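Local coordinates for uncharacterized protein (Desulfovibrio piger, PDB 4LG3) that is of unknown function but carries a DUF4875 domain, a family grouped with CamS-like proteins, at residues Gln8-Thr13 against Arg65-Glu70; Val32-Glu35 against Asn41-Ala44; Ala58-Ala63 against Glu175-Glu180. All coordinates share one frame; numbering follows the deposited sequence.

Contact 1 of 3, residues Gln8-Thr13 against Arg65-Glu70; sequences QFFAPT and RYYAQE. With SO4 (sulfate ion), chain D.
Two first torsions bring Phe10 and Tyr67 together: in Phe10, CG lies between the backbone N and the carbonyl carbon (chi1 70°), and in Tyr67 CG is turned anti to the carbonyl carbon (chi1 -79°). These settings point each ring at the other segment, and Phe10 CE1 comes within 4.4 Å of Tyr67 CE2, obliquely. The phenol end is met more closely by Pro12, whose side chain crosses that of Tyr67 at about a right angle; Pro12 CB and CG are each 3.3 Å from Tyr67 OH. Pro12 only packs against the hydroxyl, obliquely to the ring; the polar bond of Tyr67 OH is with Glu15 OE2, farther along strand 10-18. The setting is a beta-alpha-beta-like crossover: after the hairpin strand 42-44, helix 53-71 leads back to strand 75-81, the parallel neighbour of 26-36. Phe10 enters from the strand antiparallel to 26-36, while Tyr67 also packs on Val76 and Ile78 of 75-81. Within the helix, Tyr66 CD2 stands 3.6 Å above the plane of the Tyr67 ring, over its centre, so that face of Tyr67 is packed by its neighbour in sequence. Elsewhere on the helix, Arg65 meets a sulfate ion at the edge of its guanidinium: NH1 is 3.0 Å from sulfate O1 in a weak hydrogen bond (149° at the hydrogen). Tyr98 OH and Trp113 NE1 also bind the ion, probably taken from the crystallisation liquor.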
# COMPACT_ATOMS: atom_id res chain seq x y z
N GLN A 8 6.37 -8.14 7.59
CA GLN A 8 5.37 -9.13 7.18
C GLN A 8 5.70 -9.69 5.81
O GLN A 8 6.46 -9.06 5.08
CB GLN A 8 3.99 -8.50 7.16
CG GLN A 8 3.60 -7.83 8.46
CD GLN A 8 3.55 -8.82 9.58
OE1 GLN A 8 2.66 -9.68 9.64
NE2 GLN A 8 4.56 -8.77 10.45
N PHE A 9 5.16 -10.88 5.46
CA PHE A 9 5.35 -11.44 4.13
C PHE A 9 4.68 -10.57 3.08
O PHE A 9 3.55 -10.12 3.26
CB PHE A 9 4.84 -12.87 4.03
CG PHE A 9 5.60 -13.82 4.91
CD1 PHE A 9 6.99 -13.83 4.93
CD2 PHE A 9 4.92 -14.71 5.74
CE1 PHE A 9 7.69 -14.71 5.75
CE2 PHE A 9 5.62 -15.60 6.55
CZ PHE A 9 7.00 -15.61 6.54
N PHE A 10 5.42 -10.30 2.02
CA PHE A 10 4.90 -9.48 0.95
C PHE A 10 5.26 -10.07 -0.40
O PHE A 10 6.08 -10.98 -0.50
CB PHE A 10 5.41 -8.01 1.07
CG PHE A 10 6.89 -7.82 0.79
CD1 PHE A 10 7.36 -7.70 -0.52
CD2 PHE A 10 7.81 -7.75 1.83
CE1 PHE A 10 8.72 -7.58 -0.78
CE2 PHE A 10 9.16 -7.59 1.57
CZ PHE A 10 9.62 -7.51 0.27
N ALA A 11 4.61 -9.57 -1.43
CA ALA A 11 4.87 -9.91 -2.82
C ALA A 11 4.72 -8.65 -3.65
O ALA A 11 3.79 -7.87 -3.41
CB ALA A 11 3.92 -10.99 -3.30
N PRO A 12 5.64 -8.36 -4.59
CA PRO A 12 5.44 -7.17 -5.44
C PRO A 12 4.28 -7.36 -6.43
O PRO A 12 4.00 -8.49 -6.84
CB PRO A 12 6.78 -7.05 -6.18
CG PRO A 12 7.28 -8.48 -6.28
CD PRO A 12 6.81 -9.17 -5.02
N THR A 13 3.61 -6.26 -6.80
CA THR A 13 2.52 -6.28 -7.79
C THR A 13 2.92 -5.41 -8.98
O THR A 13 2.28 -5.46 -10.04
CB THR A 13 1.18 -5.77 -7.19
OG1 THR A 13 1.36 -4.45 -6.72
CG2 THR A 13 0.65 -6.66 -6.09
N ARG A 65 15.10 -1.80 1.52
CA ARG A 65 16.45 -2.32 1.72
C ARG A 65 16.76 -3.45 0.76
O ARG A 65 17.84 -3.45 0.17
CB ARG A 65 16.62 -2.79 3.15
CG ARG A 65 16.58 -1.66 4.15
CD ARG A 65 17.18 -2.16 5.44
NE ARG A 65 16.84 -1.33 6.59
CZ ARG A 65 17.57 -0.31 7.00
NH1 ARG A 65 18.66 0.04 6.35
NH2 ARG A 65 17.20 0.38 8.07
N TYR A 66 15.80 -4.36 0.55
CA TYR A 66 15.92 -5.49 -0.38
C TYR A 66 16.11 -5.00 -1.82
O TYR A 66 17.07 -5.40 -2.46
CB TYR A 66 14.69 -6.45 -0.29
CG TYR A 66 14.63 -7.43 -1.46
CD1 TYR A 66 15.61 -8.42 -1.63
CD2 TYR A 66 13.67 -7.29 -2.46
CE1 TYR A 66 15.62 -9.25 -2.76
CE2 TYR A 66 13.67 -8.11 -3.59
CZ TYR A 66 14.65 -9.08 -3.73
OH TYR A 66 14.63 -9.88 -4.85
N TYR A 67 15.23 -4.14 -2.31
CA TYR A 67 15.27 -3.65 -3.67
C TYR A 67 16.48 -2.78 -3.95
O TYR A 67 16.99 -2.84 -5.07
CB TYR A 67 13.97 -2.94 -4.05
CG TYR A 67 12.87 -3.93 -4.38
CD1 TYR A 67 12.88 -4.64 -5.58
CD2 TYR A 67 11.86 -4.20 -3.46
CE1 TYR A 67 11.89 -5.57 -5.87
CE2 TYR A 67 10.88 -5.16 -3.73
CZ TYR A 67 10.89 -5.82 -4.95
OH TYR A 67 9.88 -6.68 -5.26
N ALA A 68 16.96 -2.01 -2.97
CA ALA A 68 18.15 -1.16 -3.13
C ALA A 68 19.37 -2.06 -3.43
O ALA A 68 20.10 -1.81 -4.39
CB ALA A 68 18.37 -0.33 -1.87
N GLN A 69 19.51 -3.15 -2.68
CA GLN A 69 20.55 -4.15 -2.81
C GLN A 69 20.41 -4.96 -4.13
O GLN A 69 21.37 -5.06 -4.88
CB GLN A 69 20.48 -5.08 -1.57
CG GLN A 69 21.30 -6.39 -1.62
CD GLN A 69 22.61 -6.33 -0.88
OE1 GLN A 69 22.71 -5.79 0.24
NE2 GLN A 69 23.64 -6.91 -1.48
N GLU A 70 19.22 -5.50 -4.39
CA GLU A 70 18.95 -6.36 -5.53
C GLU A 70 18.99 -5.63 -6.87
O GLU A 70 19.57 -6.16 -7.81
CB GLU A 70 17.60 -7.07 -5.34
CG GLU A 70 17.09 -7.85 -6.55
CD GLU A 70 18.01 -8.91 -7.16
OE1 GLU A 70 18.60 -9.71 -6.40
OE2 GLU A 70 18.07 -8.97 -8.41
S SO4 D . 20.59 2.82 6.89
O1 SO4 D . 21.06 1.55 7.46
O2 SO4 D . 20.84 2.80 5.44
O3 SO4 D . 19.16 2.99 7.20
O4 SO4 D . 21.34 3.93 7.48

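Contact 2 of 3, residues Val32-Glu35 against Asn41-Ala44; sequences VLVE and NYIA
Val34 meets Tyr42 edge-on: its CG2 approaches near the ring plane, 3.8 Å from Tyr42 CD2, and the two side chains cross at about a right angle. Glu35 and Ile43 lie on the other face of the ribbon and cross obliquely. Both have their gamma carbon set between backbone N and carbonyl carbon (chi1 67° for Glu35 CG, 59° for Ile43 CG1), a setting that brings Glu35 CG to 3.9 Å from Ile43 CG1. Beyond CG the glutamate is extended, and its OE2 accepts a hydrogen bond from Arg46 N, so the carboxylate is tied to the chain just after the second strand. These residues form an antiparallel beta hairpin of strands 26-36 and 42-44. Glu35 and Ile43 are a hydrogen-bonded pair of it, with Glu35 N to Ile43 O at 3.0 Å and Ile43 N to Glu35 O at 2.9 Å. Val34 and Ala44 make the adjoining non-hydrogen-bonded pair, with CA atoms 4.6 Å apart and side chains diverging. The short strand axes run at 137°, well short of strictly antiparallel. Two CA-H...O contacts accompany the bonds, Val34 CA to Ile43 O and Tyr42 CA to Glu35 O, each 3.2 Å, the first the more bent.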
# COMPACT_ATOMS: atom_id res chain seq x y z
N VAL A 32 2.13 -5.98 -1.74
CA VAL A 32 0.92 -6.38 -1.00
C VAL A 32 1.33 -7.41 0.05
O VAL A 32 2.32 -8.13 -0.15
CB VAL A 32 -0.27 -6.93 -1.87
CG1 VAL A 32 -0.89 -5.85 -2.75
CG2 VAL A 32 0.13 -8.16 -2.68
N LEU A 33 0.53 -7.52 1.14
CA LEU A 33 0.72 -8.53 2.16
C LEU A 33 0.18 -9.85 1.67
O LEU A 33 -0.92 -9.89 1.10
CB LEU A 33 0.04 -8.15 3.48
CG LEU A 33 0.54 -6.92 4.20
CD1 LEU A 33 -0.23 -6.74 5.49
CD2 LEU A 33 2.07 -6.96 4.43
N VAL A 34 0.93 -10.93 1.90
CA VAL A 34 0.50 -12.27 1.49
C VAL A 34 0.53 -13.25 2.66
O VAL A 34 1.13 -13.00 3.70
CB VAL A 34 1.32 -12.84 0.30
CG1 VAL A 34 1.16 -11.97 -0.95
CG2 VAL A 34 2.80 -13.03 0.66
N GLU A 35 -0.14 -14.39 2.46
CA GLU A 35 -0.11 -15.50 3.43
C GLU A 35 -0.23 -16.81 2.68
O GLU A 35 -0.64 -16.80 1.53
CB GLU A 35 -1.22 -15.36 4.49
CG GLU A 35 -2.63 -15.51 3.96
CD GLU A 35 -3.71 -15.31 5.00
OE1 GLU A 35 -3.59 -15.88 6.10
OE2 GLU A 35 -4.68 -14.59 4.70
N ASN A 41 -0.37 -22.57 -0.92
CA ASN A 41 -0.28 -21.51 -1.94
C ASN A 41 -0.33 -20.12 -1.30
O ASN A 41 -1.00 -19.93 -0.29
CB ASN A 41 -1.41 -21.64 -2.97
CG ASN A 41 -1.36 -22.89 -3.82
OD1 ASN A 41 -2.18 -23.80 -3.67
ND2 ASN A 41 -0.41 -22.95 -4.76
N TYR A 42 0.37 -19.15 -1.90
CA TYR A 42 0.36 -17.79 -1.37
C TYR A 42 -0.76 -17.00 -2.02
O TYR A 42 -1.03 -17.12 -3.22
CB TYR A 42 1.71 -17.10 -1.52
CG TYR A 42 2.72 -17.61 -0.52
CD1 TYR A 42 3.32 -18.87 -0.68
CD2 TYR A 42 3.11 -16.83 0.58
CE1 TYR A 42 4.28 -19.33 0.23
CE2 TYR A 42 4.06 -17.30 1.50
CZ TYR A 42 4.64 -18.55 1.32
OH TYR A 42 5.52 -19.00 2.26
N ILE A 43 -1.51 -16.31 -1.17
CA ILE A 43 -2.66 -15.51 -1.55
C ILE A 43 -2.54 -14.14 -0.92
O ILE A 43 -1.79 -13.97 0.05
CB ILE A 43 -4.00 -16.21 -1.12
CG1 ILE A 43 -4.05 -16.45 0.41
CG2 ILE A 43 -4.27 -17.50 -1.93
CD1 ILE A 43 -5.36 -16.76 0.99
N ALA A 44 -3.32 -13.18 -1.41
CA ALA A 44 -3.43 -11.87 -0.78
C ALA A 44 -3.96 -12.08 0.63
O ALA A 44 -4.86 -12.90 0.81
CB ALA A 44 -4.39 -11.00 -1.58

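Contact 3 of 3, residues Ala58-Ala63 against Glu175-Glu180; sequences ATVIAA and EPFPQE
Glu175 OE1 and Pro176 O, just before the Phe177 that meets Val60 and Ile61, both grip Lys53 NZ at the start of the helix, the first by a salt bridge, the second by a hydrogen bond. The direct meeting of 58-63 and 175-180 is apolar and depends on one ring. Phe177 CG occupies the crowded position between backbone N and carbonyl carbon (chi1 75°), which carries the ring toward the helix. Its far end then lies between two consecutive helix side chains. Ile61 CD1 touches one shoulder, 3.8 Å from Phe177 CE1 and 3.9 Å from Phe177 CZ, and Ile61 CG1 follows at 4.1 Å from the same CZ. Val60 CG2 stands by the other shoulder, 4.3 Å from Phe177 CE2. Both aliphatic groups come at the ring obliquely. The backbones stay well apart, the nearest CA atoms being those of Ile61 and Gln179 at 10.7 Å, so the contact is made by side chains, and only 103 Å² is buried. All three touching residues are buried: Leu116 and Thr182 also pack on Phe177, Ile78 and Leu80 on Val60, Trp113 and Thr182 on Ile61. A backbone hydrogen bond with Leu116 anchors Phe177 beside strand 113-118. The arrangement is that of helix 53-71 packed on one mixed sheet, with the residues following strand 175-176 contributing a ring to the helix-sheet interface.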
# COMPACT_ATOMS: atom_id res chain seq x y z
N ALA A 58 7.79 -1.77 9.17
CA ALA A 58 8.89 -2.73 9.06
C ALA A 58 8.87 -3.46 7.72
O ALA A 58 9.94 -3.78 7.20
CB ALA A 58 8.84 -3.74 10.19
N THR A 59 7.67 -3.67 7.14
CA THR A 59 7.48 -4.35 5.86
C THR A 59 8.04 -3.49 4.71
O THR A 59 8.81 -4.00 3.88
CB THR A 59 5.99 -4.70 5.67
OG1 THR A 59 5.59 -5.51 6.77
CG2 THR A 59 5.71 -5.48 4.37
N VAL A 60 7.69 -2.19 4.68
CA VAL A 60 8.14 -1.28 3.63
C VAL A 60 9.62 -0.96 3.80
O VAL A 60 10.32 -0.86 2.79
CB VAL A 60 7.26 0.00 3.43
CG1 VAL A 60 5.88 -0.37 2.85
CG2 VAL A 60 7.11 0.82 4.72
N ILE A 61 10.11 -0.87 5.06
CA ILE A 61 11.53 -0.65 5.35
C ILE A 61 12.33 -1.82 4.77
O ILE A 61 13.26 -1.58 4.02
CB ILE A 61 11.81 -0.42 6.87
CG1 ILE A 61 11.20 0.94 7.34
CG2 ILE A 61 13.33 -0.45 7.19
CD1 ILE A 61 10.96 1.05 8.88
N ALA A 62 11.94 -3.08 5.07
CA ALA A 62 12.62 -4.30 4.61
C ALA A 62 12.56 -4.45 3.11
O ALA A 62 13.54 -4.88 2.52
CB ALA A 62 12.00 -5.53 5.27
N ALA A 63 11.41 -4.10 2.47
CA ALA A 63 11.27 -4.17 1.03
C ALA A 63 12.21 -3.14 0.37
O ALA A 63 12.92 -3.49 -0.57
CB ALA A 63 9.83 -3.92 0.64
N GLU A 175 -0.73 7.57 8.38
CA GLU A 175 -0.14 8.56 9.29
C GLU A 175 1.34 8.58 9.05
O GLU A 175 1.87 7.52 8.67
CB GLU A 175 -0.37 8.17 10.78
CG GLU A 175 -1.78 7.93 11.26
CD GLU A 175 -1.80 7.52 12.72
OE1 GLU A 175 -0.77 7.01 13.21
OE2 GLU A 175 -2.83 7.77 13.39
N PRO A 176 2.10 9.65 9.41
CA PRO A 176 3.57 9.52 9.34
C PRO A 176 4.06 8.47 10.35
O PRO A 176 3.30 8.08 11.23
CB PRO A 176 4.08 10.93 9.69
CG PRO A 176 2.87 11.82 9.63
CD PRO A 176 1.69 10.97 9.93
N PHE A 177 5.27 7.97 10.19
CA PHE A 177 5.84 7.03 11.17
C PHE A 177 7.24 7.54 11.49
O PHE A 177 7.84 8.23 10.65
CB PHE A 177 5.77 5.55 10.77
CG PHE A 177 6.72 5.02 9.72
CD1 PHE A 177 8.07 4.81 10.02
CD2 PHE A 177 6.24 4.59 8.49
CE1 PHE A 177 8.93 4.26 9.07
CE2 PHE A 177 7.10 4.05 7.54
CZ PHE A 177 8.44 3.88 7.84
N PRO A 178 7.74 7.32 12.73
CA PRO A 178 9.02 7.93 13.11
C PRO A 178 10.23 7.40 12.36
O PRO A 178 10.34 6.21 12.05
CB PRO A 178 9.12 7.64 14.61
CG PRO A 178 7.75 7.30 15.04
CD PRO A 178 7.14 6.60 13.87
N GLN A 179 11.15 8.32 12.09
CA GLN A 179 12.44 8.13 11.43
C GLN A 179 13.30 7.08 12.17
O GLN A 179 14.02 6.34 11.51
CB GLN A 179 13.15 9.50 11.38
CG GLN A 179 14.49 9.52 10.65
CD GLN A 179 14.36 9.68 9.15
OE1 GLN A 179 13.39 10.24 8.62
NE2 GLN A 179 15.39 9.24 8.45
N GLU A 180 13.21 7.02 13.52
CA GLU A 180 13.96 6.11 14.40
C GLU A 180 13.59 4.62 14.15
O GLU A 180 14.39 3.74 14.46
CB GLU A 180 13.82 6.49 15.89
CG GLU A 180 12.43 6.94 16.34
CD GLU A 180 12.15 8.44 16.40
OE1 GLU A 180 12.29 9.13 15.37
OE2 GLU A 180 11.72 8.91 17.49

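From the N terminus, strand 10-18 opens contact 1, which closes at 65-70 after 51 intervening residues. Within that interval lies contact 2, a local hairpin with five residues between its segments. The chain then enters helix 53-71, where 58-63 opens contact 3 before contact 1 has closed; contact 3 closes 111 residues later, at 175-180. Contacts 1 and 3 therefore cross, whereas contacts 2 and 3 follow in series. Direct touches join them: Ala11 N lies 3.0 Å from Val32 O, and Phe10 CZ 3.6 Å from Ala63 CB. Contacts 1 and 3 tie helix 53-71 to the first strand and to the chain end by the last strand of the mixed sheet, while contact 2 joins two of its strands.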